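Local structure of PHB depolymerase (Penicillium funiculosum, 2D81) at residues 19-27 with 282-290; 41-49 with 104-115. The protein hydrolyses the ester bonds of polyhydroxybutyrate, a microbial storage polyester, and adopts a circularly permuted alpha/beta hydrolase fold. All coordinates share one frame; numbering follows the deposited sequence.

Contact 1: 19-27 with 282-290. With RB3 ((1R)-3-{[(1R)-3-methoxy-1-methyl-3-oxopropyl]oxy}-1-methyl-3-oxopropyl (3R)-3-hydroxybutanoate), chain C.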
ATOM      1  N   ALA A  19       0.308  -7.390  -0.554  1.00  7.47           N
ATOM      2  CA  ALA A  19       0.587  -8.162  -1.761  1.00  7.92           C
ATOM      3  C   ALA A  19       0.863  -7.254  -2.959  1.00  7.29           C
ATOM      4  O   ALA A  19       1.851  -6.518  -2.960  1.00  7.49           O
ATOM      5  CB  ALA A  19      -0.576  -9.104  -2.053  1.00  9.79           C
ATOM      6  N   SER A  20       0.007  -7.294  -3.978  1.00  8.12           N
ATOM      7  CA  SER A  20       0.193  -6.380  -5.102  1.00  6.92           C
ATOM      8  C   SER A  20       0.087  -4.948  -4.585  1.00  7.83           C
ATOM      9  O   SER A  20       0.739  -4.041  -5.105  1.00  7.07           O
ATOM     10  CB  SER A  20      -0.847  -6.629  -6.210  1.00  7.95           C
ATOM     11  OG  SER A  20      -2.174  -6.346  -5.784  1.00  7.50           O
ATOM     12  N   GLY A  21      -0.725  -4.758  -3.549  1.00  5.92           N
ATOM     13  CA  GLY A  21      -0.817  -3.458  -2.904  1.00  6.87           C
ATOM     14  C   GLY A  21       0.419  -3.132  -2.088  1.00  6.00           C
ATOM     15  O   GLY A  21       0.756  -1.959  -1.892  1.00  4.22           O
ATOM     16  N   GLY A  22       1.097  -4.171  -1.606  1.00  5.80           N
ATOM     17  CA  GLY A  22       2.358  -3.978  -0.913  1.00  5.73           C
ATOM     18  C   GLY A  22       3.468  -3.626  -1.885  1.00  6.01           C
ATOM     19  O   GLY A  22       4.277  -2.736  -1.625  1.00  5.80           O
ATOM     20  N   TYR A  23       3.512  -4.331  -3.011  1.00  5.96           N
ATOM     21  CA  TYR A  23       4.426  -3.970  -4.088  1.00  4.95           C
ATOM     22  C   TYR A  23       4.207  -2.510  -4.474  1.00  4.36           C
ATOM     23  O   TYR A  23       5.158  -1.738  -4.552  1.00  4.34           O
ATOM     24  CB  TYR A  23       4.204  -4.880  -5.304  1.00  5.53           C
ATOM     25  CG  TYR A  23       5.069  -6.126  -5.315  1.00  6.20           C
ATOM     26  CD1 TYR A  23       6.429  -6.046  -5.612  1.00  6.77           C
ATOM     27  CD2 TYR A  23       4.532  -7.382  -5.035  1.00  6.41           C
ATOM     28  CE1 TYR A  23       7.235  -7.186  -5.636  1.00  6.95           C
ATOM     29  CE2 TYR A  23       5.333  -8.534  -5.052  1.00  5.52           C
ATOM     30  CZ  TYR A  23       6.682  -8.423  -5.356  1.00  6.65           C
ATOM     31  OH  TYR A  23       7.483  -9.547  -5.384  1.00  8.17           O
ATOM     32  N   MET A  24       2.951  -2.131  -4.706  1.00  4.42           N
ATOM     33  CA  MET A  24       2.620  -0.757  -5.084  1.00  5.00           C
ATOM     34  C   MET A  24       2.994   0.248  -3.993  1.00  5.22           C
ATOM     35  O   MET A  24       3.486   1.332  -4.290  1.00  6.14           O
ATOM     36  CB  MET A  24       1.122  -0.647  -5.417  1.00  4.72           C
ATOM     37  CG  MET A  24       0.641   0.749  -5.829  1.00  4.75           C
ATOM     38  SD  MET A  24       1.536   1.483  -7.224  1.00  8.33           S
ATOM     39  CE  MET A  24       0.792   0.619  -8.617  1.00  7.62           C
ATOM     40  N   ALA A  25       2.768  -0.107  -2.730  1.00  5.50           N
ATOM     41  CA  ALA A  25       3.137   0.784  -1.633  1.00  4.31           C
ATOM     42  C   ALA A  25       4.629   1.099  -1.685  1.00  5.18           C
ATOM     43  O   ALA A  25       5.036   2.249  -1.531  1.00  5.35           O
ATOM     44  CB  ALA A  25       2.777   0.152  -0.290  1.00  4.77           C
ATOM     45  N   ALA A  26       5.445   0.073  -1.906  1.00  6.31           N
ATOM     46  CA  ALA A  26       6.885   0.277  -2.033  1.00  6.58           C
ATOM     47  C   ALA A  26       7.221   1.084  -3.285  1.00  6.27           C
ATOM     48  O   ALA A  26       8.136   1.905  -3.270  1.00  6.70           O
ATOM     49  CB  ALA A  26       7.609  -1.067  -2.064  1.00  6.03           C
ATOM     50  N   GLN A  27       6.483   0.857  -4.368  1.00  7.11           N
ATOM     51  CA  GLN A  27       6.702   1.644  -5.578  1.00  5.87           C
ATOM     52  C   GLN A  27       6.439   3.122  -5.318  1.00  5.70           C
ATOM     53  O   GLN A  27       7.223   3.975  -5.734  1.00  6.05           O
ATOM     54  CB  GLN A  27       5.825   1.129  -6.726  1.00  7.29           C
ATOM     55  CG  GLN A  27       6.307  -0.214  -7.263  1.00  6.94           C
ATOM     56  CD  GLN A  27       5.459  -0.775  -8.390  1.00  5.76           C
ATOM     57  OE1 GLN A  27       5.805  -1.801  -8.977  1.00  6.43           O
ATOM     58  NE2 GLN A  27       4.342  -0.121  -8.691  1.00  6.70           N
ATOM     59  N   ASN A 282      -7.796 -10.228 -11.720  1.00 10.05           N
ATOM     60  CA  ASN A 282      -7.924 -10.192 -10.265  1.00  9.43           C
ATOM     61  C   ASN A 282      -7.958  -8.771  -9.696  1.00 10.15           C
ATOM     62  O   ASN A 282      -8.157  -8.583  -8.495  1.00 10.30           O
ATOM     63  CB  ASN A 282      -6.779 -10.978  -9.623  1.00 12.23           C
ATOM     64  CG  ASN A 282      -6.854 -12.470  -9.920  1.00 15.35           C
ATOM     65  OD1 ASN A 282      -5.881 -13.202  -9.740  1.00 19.63           O
ATOM     66  ND2 ASN A 282      -8.016 -12.926 -10.370  1.00 14.99           N
ATOM     67  N   GLY A 283      -7.767  -7.773 -10.552  1.00  8.29           N
ATOM     68  CA  GLY A 283      -7.841  -6.399 -10.089  1.00  8.25           C
ATOM     69  C   GLY A 283      -6.704  -6.070  -9.143  1.00  7.74           C
ATOM     70  O   GLY A 283      -6.919  -5.550  -8.037  1.00  6.57           O
ATOM     71  N   CYS A 284      -5.491  -6.382  -9.585  1.00  7.05           N
ATOM     72  CA  CYS A 284      -4.278  -6.104  -8.825  1.00  8.71           C
ATOM     73  C   CYS A 284      -3.762  -4.706  -9.145  1.00  8.63           C
ATOM     74  O   CYS A 284      -4.052  -4.165 -10.209  1.00 10.77           O
ATOM     75  CB  CYS A 284      -3.173  -7.068  -9.213  1.00  8.47           C
ATOM     76  SG  CYS A 284      -3.490  -8.857  -9.195  1.00 10.78           S
ATOM     77  N   TRP A 285      -2.958  -4.145  -8.244  1.00  8.57           N
ATOM     78  CA  TRP A 285      -2.202  -2.938  -8.562  1.00  7.47           C
ATOM     79  C   TRP A 285      -1.026  -3.295  -9.457  1.00  7.83           C
ATOM     80  O   TRP A 285      -0.506  -4.409  -9.397  1.00  7.17           O
ATOM     81  CB  TRP A 285      -1.700  -2.259  -7.284  1.00  7.50           C
ATOM     82  CG  TRP A 285      -2.818  -1.782  -6.427  1.00  6.85           C
ATOM     83  CD1 TRP A 285      -3.316  -2.384  -5.308  1.00  8.74           C
ATOM     84  CD2 TRP A 285      -3.637  -0.635  -6.667  1.00  6.59           C
ATOM     85  NE1 TRP A 285      -4.402  -1.682  -4.836  1.00  8.47           N
ATOM     86  CE2 TRP A 285      -4.620  -0.605  -5.654  1.00  7.88           C
ATOM     87  CE3 TRP A 285      -3.639   0.369  -7.644  1.00  6.16           C
ATOM     88  CZ2 TRP A 285      -5.597   0.392  -5.588  1.00  6.69           C
ATOM     89  CZ3 TRP A 285      -4.611   1.362  -7.580  1.00  6.35           C
ATOM     90  CH2 TRP A 285      -5.576   1.365  -6.559  1.00  8.55           C
ATOM     91  N   ASP A 286      -0.613  -2.346 -10.289  1.00  7.05           N
ATOM     92  CA  ASP A 286       0.345  -2.636 -11.351  1.00  7.19           C
ATOM     93  C   ASP A 286       1.796  -2.634 -10.870  1.00  7.41           C
ATOM     94  O   ASP A 286       2.409  -1.577 -10.715  1.00  7.11           O
ATOM     95  CB  ASP A 286       0.173  -1.627 -12.487  1.00  7.14           C
ATOM     96  CG  ASP A 286       0.983  -1.987 -13.714  1.00  8.57           C
ATOM     97  OD1 ASP A 286       1.601  -3.074 -13.727  1.00  7.27           O
ATOM     98  OD2 ASP A 286       0.997  -1.182 -14.667  1.00  7.60           O
ATOM     99  N   TRP A 287       2.339  -3.827 -10.636  1.00  8.01           N
ATOM    100  CA  TRP A 287       3.760  -3.980 -10.335  1.00  6.20           C
ATOM    101  C   TRP A 287       4.482  -4.819 -11.396  1.00  6.62           C
ATOM    102  O   TRP A 287       5.603  -5.288 -11.176  1.00  7.25           O
ATOM    103  CB  TRP A 287       3.950  -4.622  -8.952  1.00  7.84           C
ATOM    104  CG  TRP A 287       3.379  -6.009  -8.819  1.00  6.61           C
ATOM    105  CD1 TRP A 287       2.060  -6.350  -8.705  1.00  6.39           C
ATOM    106  CD2 TRP A 287       4.115  -7.239  -8.797  1.00  6.17           C
ATOM    107  NE1 TRP A 287       1.930  -7.717  -8.611  1.00  8.73           N
ATOM    108  CE2 TRP A 287       3.176  -8.287  -8.667  1.00  6.80           C
ATOM    109  CE3 TRP A 287       5.478  -7.557  -8.876  1.00  6.05           C
ATOM    110  CZ2 TRP A 287       3.556  -9.631  -8.614  1.00  8.48           C
ATOM    111  CZ3 TRP A 287       5.857  -8.896  -8.824  1.00  7.21           C
ATOM    112  CH2 TRP A 287       4.896  -9.916  -8.694  1.00  6.71           C
ATOM    113  N   VAL A 288       3.849  -4.997 -12.552  1.00  6.20           N
ATOM    114  CA  VAL A 288       4.422  -5.845 -13.599  1.00  6.51           C
ATOM    115  C   VAL A 288       4.477  -5.170 -14.965  1.00  7.59           C
ATOM    116  O   VAL A 288       5.105  -5.688 -15.894  1.00  8.25           O
ATOM    117  CB  VAL A 288       3.638  -7.169 -13.740  1.00  7.36           C
ATOM    118  CG1 VAL A 288       3.695  -7.939 -12.434  1.00  7.70           C
ATOM    119  CG2 VAL A 288       2.192  -6.886 -14.138  1.00  7.47           C
ATOM    120  N   GLY A 289       3.818  -4.021 -15.083  1.00  7.47           N
ATOM    121  CA  GLY A 289       3.863  -3.260 -16.319  1.00  7.82           C
ATOM    122  C   GLY A 289       2.639  -3.392 -17.210  1.00  7.74           C
ATOM    123  O   GLY A 289       2.721  -3.139 -18.415  1.00  7.78           O
ATOM    124  N   TRP A 290       1.502  -3.780 -16.634  1.00  7.67           N
ATOM    125  CA  TRP A 290       0.254  -3.844 -17.395  1.00  8.24           C
ATOM    126  C   TRP A 290      -0.029  -2.534 -18.127  1.00  9.00           C
ATOM    127  O   TRP A 290      -0.381  -2.528 -19.307  1.00  8.63           O
ATOM    128  CB  TRP A 290      -0.936  -4.142 -16.477  1.00  8.52           C
ATOM    129  CG  TRP A 290      -1.076  -5.564 -16.050  1.00  8.50           C
ATOM    130  CD1 TRP A 290      -1.203  -6.659 -16.856  1.00  9.52           C
ATOM    131  CD2 TRP A 290      -1.167  -6.042 -14.707  1.00  9.21           C
ATOM    132  NE1 TRP A 290      -1.373  -7.793 -16.095  1.00  8.12           N
ATOM    133  CE2 TRP A 290      -1.354  -7.441 -14.770  1.00  9.03           C
ATOM    134  CE3 TRP A 290      -1.110  -5.423 -13.451  1.00  8.64           C
ATOM    135  CZ2 TRP A 290      -1.484  -8.232 -13.626  1.00  9.52           C
ATOM    136  CZ3 TRP A 290      -1.240  -6.209 -12.311  1.00  9.24           C
ATOM    137  CH2 TRP A 290      -1.424  -7.601 -12.408  1.00  8.09           C
TER
HETATM  138  O1M RB3 C 451      -1.509 -14.013  -5.368  1.00 30.39           O
HETATM  139  C1A RB3 C 451      -1.580 -12.765  -5.337  1.00 27.41           C
HETATM  140  O1A RB3 C 451      -2.589 -12.081  -5.618  1.00 30.84           O
HETATM  141  C2A RB3 C 451      -0.318 -12.008  -4.917  1.00 24.10           C
HETATM  142  C3A RB3 C 451       0.116 -11.008  -5.991  1.00 19.82           C
HETATM  143  C4A RB3 C 451       1.391 -10.308  -5.518  1.00 18.87           C
HETATM  144  O3A RB3 C 451       0.383 -11.715  -7.214  1.00 18.25           O
HETATM  145  C1B RB3 C 451      -0.013 -11.019  -8.315  1.00 16.84           C
HETATM  146  O1B RB3 C 451      -0.130  -9.795  -8.277  1.00 11.77           O
HETATM  147  C2B RB3 C 451      -0.311 -11.799  -9.597  1.00 17.31           C
HETATM  148  C3B RB3 C 451      -0.371 -10.914 -10.847  1.00 17.59           C
HETATM  149  C4B RB3 C 451       0.981 -10.256 -11.131  1.00 17.31           C
HETATM  150  O3B RB3 C 451      -0.725 -11.727 -11.976  1.00 22.14           O
HETATM  151  C1C RB3 C 451      -2.071 -11.879 -12.107  1.00 23.34           C
HETATM  152  O1C RB3 C 451      -2.789 -11.947 -11.110  1.00 24.73           O
HETATM  153  C2C RB3 C 451      -2.676 -11.978 -13.509  1.00 24.97           C
HETATM  154  C3C RB3 C 451      -3.400 -13.312 -13.702  1.00 26.39           C
HETATM  155  C4C RB3 C 451      -3.974 -13.412 -15.117  1.00 26.08           C
HETATM  156  O3C RB3 C 451      -2.494 -14.389 -13.455  1.00 29.55           O

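Contact 2: 41-49 with 104-115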
ATOM      1  N   GLY A  41       4.649   1.138   4.523  1.00  6.25           N
ATOM      2  CA  GLY A  41       4.578  -0.217   5.042  1.00  6.10           C
ATOM      3  C   GLY A  41       4.221  -1.208   3.949  1.00  6.22           C
ATOM      4  O   GLY A  41       3.436  -0.903   3.049  1.00  7.56           O
ATOM      5  N   VAL A  42       4.799  -2.401   4.023  1.00  5.55           N
ATOM      6  CA  VAL A  42       4.545  -3.429   3.023  1.00  4.83           C
ATOM      7  C   VAL A  42       4.175  -4.746   3.700  1.00  5.71           C
ATOM      8  O   VAL A  42       4.965  -5.295   4.471  1.00  6.24           O
ATOM      9  CB  VAL A  42       5.790  -3.657   2.130  1.00  5.24           C
ATOM     10  CG1 VAL A  42       5.501  -4.740   1.089  1.00  5.15           C
ATOM     11  CG2 VAL A  42       6.185  -2.354   1.450  1.00  6.33           C
ATOM     12  N   PHE A  43       2.969  -5.237   3.422  1.00  5.73           N
ATOM     13  CA  PHE A  43       2.536  -6.549   3.894  1.00  5.06           C
ATOM     14  C   PHE A  43       2.620  -7.559   2.751  1.00  5.97           C
ATOM     15  O   PHE A  43       1.848  -7.481   1.794  1.00  6.10           O
ATOM     16  CB  PHE A  43       1.085  -6.515   4.396  1.00  5.32           C
ATOM     17  CG  PHE A  43       0.851  -5.598   5.570  1.00  6.04           C
ATOM     18  CD1 PHE A  43       0.574  -4.247   5.373  1.00  7.84           C
ATOM     19  CD2 PHE A  43       0.867  -6.095   6.870  1.00  6.21           C
ATOM     20  CE1 PHE A  43       0.313  -3.406   6.455  1.00  7.25           C
ATOM     21  CE2 PHE A  43       0.608  -5.262   7.962  1.00  6.41           C
ATOM     22  CZ  PHE A  43       0.329  -3.917   7.752  1.00  6.22           C
ATOM     23  N   ALA A  44       3.555  -8.499   2.856  1.00  6.89           N
ATOM     24  CA  ALA A  44       3.644  -9.607   1.910  1.00  7.36           C
ATOM     25  C   ALA A  44       3.731  -9.102   0.474  1.00  8.25           C
ATOM     26  O   ALA A  44       3.011  -9.574  -0.408  1.00  8.96           O
ATOM     27  CB  ALA A  44       2.434 -10.534   2.074  1.00  6.89           C
ATOM     28  N   GLY A  45       4.615  -8.132   0.256  1.00  7.35           N
ATOM     29  CA  GLY A  45       4.931  -7.684  -1.089  1.00  6.18           C
ATOM     30  C   GLY A  45       6.360  -8.064  -1.442  1.00  5.84           C
ATOM     31  O   GLY A  45       6.854  -9.093  -0.991  1.00  7.09           O
ATOM     32  N   GLY A  46       7.033  -7.237  -2.239  1.00  6.20           N
ATOM     33  CA  GLY A  46       8.376  -7.578  -2.668  1.00  5.64           C
ATOM     34  C   GLY A  46       9.196  -6.397  -3.154  1.00  5.86           C
ATOM     35  O   GLY A  46       8.738  -5.253  -3.110  1.00  5.37           O
ATOM     36  N   PRO A  47      10.418  -6.655  -3.650  1.00  5.17           N
ATOM     37  CA  PRO A  47      11.344  -5.638  -4.154  1.00  6.21           C
ATOM     38  C   PRO A  47      10.759  -4.611  -5.124  1.00  6.52           C
ATOM     39  O   PRO A  47       9.988  -4.944  -6.026  1.00  6.66           O
ATOM     40  CB  PRO A  47      12.449  -6.471  -4.799  1.00  6.90           C
ATOM     41  CG  PRO A  47      12.474  -7.696  -3.942  1.00  6.34           C
ATOM     42  CD  PRO A  47      10.999  -8.002  -3.802  1.00  5.82           C
ATOM     43  N   TYR A  48      11.144  -3.357  -4.923  1.00  6.35           N
ATOM     44  CA  TYR A  48      10.913  -2.314  -5.908  1.00  5.47           C
ATOM     45  C   TYR A  48      11.517  -2.720  -7.258  1.00  6.76           C
ATOM     46  O   TYR A  48      12.702  -3.036  -7.338  1.00  6.08           O
ATOM     47  CB  TYR A  48      11.552  -1.009  -5.437  1.00  6.47           C
ATOM     48  CG  TYR A  48      11.488   0.082  -6.474  1.00  6.65           C
ATOM     49  CD1 TYR A  48      10.319   0.821  -6.668  1.00  8.31           C
ATOM     50  CD2 TYR A  48      12.577   0.334  -7.305  1.00  6.13           C
ATOM     51  CE1 TYR A  48      10.237   1.783  -7.668  1.00  6.07           C
ATOM     52  CE2 TYR A  48      12.506   1.291  -8.310  1.00  8.17           C
ATOM     53  CZ  TYR A  48      11.336   2.008  -8.488  1.00  8.31           C
ATOM     54  OH  TYR A  48      11.256   2.925  -9.503  1.00  6.36           O
ATOM     55  N   ASP A  49      10.691  -2.707  -8.304  1.00  5.31           N
ATOM     56  CA  ASP A  49      11.122  -3.000  -9.676  1.00  6.27           C
ATOM     57  C   ASP A  49      11.423  -4.489  -9.854  1.00  6.74           C
ATOM     58  O   ASP A  49      12.113  -4.880 -10.794  1.00  6.58           O
ATOM     59  CB  ASP A  49      12.368  -2.172 -10.043  1.00  6.05           C
ATOM     60  CG  ASP A  49      12.504  -1.933 -11.550  1.00  8.14           C
ATOM     61  OD1 ASP A  49      13.590  -2.199 -12.110  1.00  8.55           O
ATOM     62  OD2 ASP A  49      11.531  -1.461 -12.172  1.00  5.86           O
ATOM     63  N   VAL A 104       3.536 -15.124  -1.884  1.00  7.02           N
ATOM     64  CA  VAL A 104       4.677 -14.232  -2.064  1.00  7.58           C
ATOM     65  C   VAL A 104       5.834 -14.759  -1.218  1.00  7.94           C
ATOM     66  O   VAL A 104       6.719 -15.427  -1.740  1.00  9.76           O
ATOM     67  CB  VAL A 104       4.328 -12.778  -1.664  1.00  8.01           C
ATOM     68  CG1 VAL A 104       5.542 -11.875  -1.851  1.00  7.90           C
ATOM     69  CG2 VAL A 104       3.177 -12.273  -2.524  1.00  7.66           C
ATOM     70  N   GLY A 105       5.819 -14.487   0.085  1.00  8.22           N
ATOM     71  CA  GLY A 105       6.620 -15.290   0.994  1.00  8.06           C
ATOM     72  C   GLY A 105       7.808 -14.619   1.656  1.00  7.73           C
ATOM     73  O   GLY A 105       8.292 -13.590   1.180  1.00  7.76           O
ATOM     74  N   PRO A 106       8.312 -15.198   2.762  1.00  7.96           N
ATOM     75  CA  PRO A 106       9.454 -14.671   3.514  1.00  7.79           C
ATOM     76  C   PRO A 106      10.674 -14.412   2.634  1.00  8.03           C
ATOM     77  O   PRO A 106      11.369 -13.417   2.813  1.00  7.48           O
ATOM     78  CB  PRO A 106       9.719 -15.760   4.556  1.00 10.04           C
ATOM     79  CG  PRO A 106       8.369 -16.341   4.785  1.00 11.30           C
ATOM     80  CD  PRO A 106       7.803 -16.431   3.390  1.00  9.02           C
ATOM     81  N   ASN A 107      10.933 -15.305   1.685  1.00  7.04           N
ATOM     82  CA  ASN A 107      12.127 -15.182   0.856  1.00  8.00           C
ATOM     83  C   ASN A 107      12.032 -13.971  -0.075  1.00  7.88           C
ATOM     84  O   ASN A 107      13.037 -13.336  -0.386  1.00  8.35           O
ATOM     85  CB  ASN A 107      12.341 -16.465   0.044  1.00  9.22           C
ATOM     86  CG  ASN A 107      12.706 -17.659   0.916  1.00  8.96           C
ATOM     87  OD1 ASN A 107      12.440 -18.809   0.558  1.00 11.78           O
ATOM     88  ND2 ASN A 107      13.328 -17.395   2.058  1.00  7.61           N
ATOM     89  N   VAL A 108      10.818 -13.649  -0.513  1.00  5.83           N
ATOM     90  CA  VAL A 108      10.605 -12.485  -1.363  1.00  5.43           C
ATOM     91  C   VAL A 108      10.630 -11.207  -0.534  1.00  5.97           C
ATOM     92  O   VAL A 108      11.303 -10.241  -0.891  1.00  5.57           O
ATOM     93  CB  VAL A 108       9.258 -12.580  -2.112  1.00  6.14           C
ATOM     94  CG1 VAL A 108       9.026 -11.324  -2.946  1.00  6.08           C
ATOM     95  CG2 VAL A 108       9.256 -13.818  -3.008  1.00  6.10           C
ATOM     96  N   MET A 109       9.906 -11.199   0.578  1.00  5.25           N
ATOM     97  CA  MET A 109       9.923 -10.029   1.447  1.00  5.29           C
ATOM     98  C   MET A 109      11.317  -9.728   1.989  1.00  6.03           C
ATOM     99  O   MET A 109      11.678  -8.566   2.165  1.00  7.17           O
ATOM    100  CB  MET A 109       8.930 -10.200   2.600  1.00  6.03           C
ATOM    101  CG  MET A 109       7.520  -9.734   2.266  1.00  6.55           C
ATOM    102  SD  MET A 109       7.452  -7.954   1.874  1.00  8.68           S
ATOM    103  CE  MET A 109       7.728  -7.253   3.510  1.00  6.26           C
ATOM    104  N   ASN A 110      12.111 -10.766   2.237  1.00  7.00           N
ATOM    105  CA  ASN A 110      13.465 -10.554   2.733  1.00  7.70           C
ATOM    106  C   ASN A 110      14.330  -9.824   1.710  1.00  7.60           C
ATOM    107  O   ASN A 110      15.210  -9.049   2.082  1.00  6.53           O
ATOM    108  CB  ASN A 110      14.130 -11.883   3.095  1.00  6.92           C
ATOM    109  CG  ASN A 110      15.520 -11.695   3.680  1.00  9.94           C
ATOM    110  OD1 ASN A 110      15.677 -11.187   4.797  1.00 10.67           O
ATOM    111  ND2 ASN A 110      16.537 -12.089   2.924  1.00 11.02           N
ATOM    112  N   GLN A 111      14.090 -10.077   0.425  1.00  7.42           N
ATOM    113  CA  GLN A 111      14.837  -9.388  -0.625  1.00  7.47           C
ATOM    114  C   GLN A 111      14.475  -7.906  -0.688  1.00  6.38           C
ATOM    115  O   GLN A 111      15.323  -7.067  -0.989  1.00  6.50           O
ATOM    116  CB  GLN A 111      14.582 -10.031  -1.994  1.00  8.17           C
ATOM    117  CG  GLN A 111      15.211 -11.408  -2.190  1.00 11.73           C
ATOM    118  CD  GLN A 111      16.724 -11.386  -2.093  1.00 16.46           C
ATOM    119  OE1 GLN A 111      17.288 -11.356  -0.999  1.00 20.26           O
ATOM    120  NE2 GLN A 111      17.393 -11.392  -3.245  1.00 17.54           N
ATOM    121  N   LEU A 112      13.214  -7.583  -0.416  1.00  6.22           N
ATOM    122  CA  LEU A 112      12.819  -6.185  -0.287  1.00  6.36           C
ATOM    123  C   LEU A 112      13.576  -5.532   0.864  1.00  7.16           C
ATOM    124  O   LEU A 112      14.057  -4.405   0.740  1.00  7.30           O
ATOM    125  CB  LEU A 112      11.313  -6.064  -0.042  1.00  6.45           C
ATOM    126  CG  LEU A 112      10.796  -4.658   0.295  1.00  4.55           C
ATOM    127  CD1 LEU A 112      11.043  -3.703  -0.866  1.00  5.20           C
ATOM    128  CD2 LEU A 112       9.303  -4.740   0.594  1.00  6.00           C
ATOM    129  N   LYS A 113      13.679  -6.241   1.985  1.00  6.58           N
ATOM    130  CA  LYS A 113      14.418  -5.727   3.132  1.00  6.02           C
ATOM    131  C   LYS A 113      15.866  -5.456   2.735  1.00  5.67           C
ATOM    132  O   LYS A 113      16.415  -4.399   3.035  1.00  5.40           O
ATOM    133  CB  LYS A 113      14.383  -6.732   4.282  1.00  6.78           C
ATOM    134  CG  LYS A 113      15.132  -6.271   5.527  1.00 10.93           C
ATOM    135  CD  LYS A 113      15.031  -7.309   6.632  1.00 12.62           C
ATOM    136  CE  LYS A 113      15.710  -6.830   7.901  1.00 15.74           C
ATOM    137  NZ  LYS A 113      15.683  -7.880   8.955  1.00 21.08           N
ATOM    138  N   ALA A 114      16.478  -6.419   2.055  1.00  7.32           N
ATOM    139  CA  ALA A 114      17.877  -6.306   1.659  1.00  7.30           C
ATOM    140  C   ALA A 114      18.054  -5.141   0.695  1.00  7.90           C
ATOM    141  O   ALA A 114      19.019  -4.374   0.791  1.00  7.64           O
ATOM    142  CB  ALA A 114      18.336  -7.597   1.004  1.00  8.02           C
ATOM    143  N   GLN A 115      17.116  -5.015  -0.236  1.00  5.94           N
ATOM    144  CA  GLN A 115      17.177  -3.957  -1.237  1.00  7.07           C
ATOM    145  C   GLN A 115      17.112  -2.577  -0.588  1.00  7.14           C
ATOM    146  O   GLN A 115      17.948  -1.717  -0.861  1.00  7.73           O
ATOM    147  CB  GLN A 115      16.027  -4.111  -2.231  1.00  4.99           C
ATOM    148  CG  GLN A 115      15.941  -2.991  -3.253  1.00  6.47           C
ATOM    149  CD  GLN A 115      14.707  -3.105  -4.120  1.00  6.86           C
ATOM    150  OE1 GLN A 115      13.592  -3.217  -3.613  1.00  7.12           O
ATOM    151  NE2 GLN A 115      14.899  -3.070  -5.436  1.00  5.47           N
TER

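Contact 1: 19-27 with 282-290
Trp287 lies flat on Tyr23. The tyrosine ring and the six-membered ring of the indole stack face to face, centroids 3.9 Å apart and planes at 9°. Val288 CG1 covers the opposite face of the indole. With chi1 at 62°, Trp287 CG sits between its own backbone N and carbonyl carbon, which lays the indole against the helix and leaves its N-H to the ligand. Trp287 NE1 donates to the ester carbonyl O1B of RB3 at 2.9 Å. A leucine in place of Trp287 would probably leave O1B without this donor and Tyr23 without its stacking partner. Gln27 fixes the loop beside the stack: NE2 donates to Asp286 O at 3.2 Å, nearly straight (167°), while OE1 lies against Trp287 CB. Met24 CB packs on Trp285 CB at 3.7 Å. Ser20 OG takes a weak hydrogen bond from Trp285 N. Asp286 OD1 accepts from the backbone N of Val288 (an Asx turn), Gly289 (an Asx motif) and Trp290, pinning the loop's bend. Tyr23 OH is hydrogen-bonded to Cys59 O, and Cys284 is disulfide-linked to Cys230. Helix 20-31 is thus joined to the loop after strand 277-280, with helix 301-314 and strand 221-227 packing beside Met24 and Trp285.

Contact 2: 41-49 with 104-115
Gly46 and Pro47 pass close beside helix 106-116, with the CA atoms of Gly46 and Met109 5.0 Å apart and those of Pro47 and Leu112 4.2 Å apart. A CB on Gly46 would collide with Val108 CG1, so its absence allows this close approach. Gly45 leaves room for Val42 CG1 within its own segment. Gly45 O is buried with no hydrogen-bond partner. It faces Val104 CG1 at 3.2 Å and Met109 SD at 3.1 Å, so apolar groups and a sulfur line this carbonyl. The Met109 chain is bent at chi2 and chi3, and the bends bring SD against Gly45 N and O and CE to Val42 O. Val42 CG1 and Leu112 CD2 meet tip to tip at 3.8 Å. The Pro47 ring sits on the helix surface, CG touching Gln111 CB at 3.7 Å and CD facing Val108 O.

One turn on from Gln111, Gln115 closes the contact. Its CG is anti to the backbone N (chi1 176°) and the chain stays extended, which carries the amide to the backbone of Tyr48. Gln115 NE2 donates to Tyr48 O at 2.9 Å, almost straight (172°), in the carbonyl plane on a lone pair. Tyr48 N returns a weak, bent bond to Gln115 OE1. The two bonds hold the amide at both ends and fix its rotation.

Tyr48 reaches the side of helix 68-77 and hydrogen-bonds through OH to Asp296 O. Strand 39-43 lies between strands 13-18 and 92-98 of the main sheet. Helix 106-116 follows strand 92-98, and Met109 and Leu112 rest on Met95 of that strand. A helix packed on the loop after the neighbouring parallel strand fits the layered alpha/beta hydrolase fold.

In the fold
Contact 2 is nested inside the chain loop that contact 1 closes: 19-27, 41-49, 104-115, then 282-290. Their centres are about 12 Å apart. Helix 20-31 and strand 39-43 follow each other in sequence, and the two contacts touch. Ala19 N probably hydrogen-bonds to Phe43 O at 2.8 Å, and Tyr23 packs against Gly46 and Val108. Ala19 sits in the sharp turn between strand 13-18 and helix 20-31, consistent with the nucleophile elbow of alpha/beta hydrolases. It is probably the engineered replacement of the catalytic serine. Both contacts reach RB3, contact 1 directly and contact 2 through Val104, so together they build parts of the polyester-binding cleft.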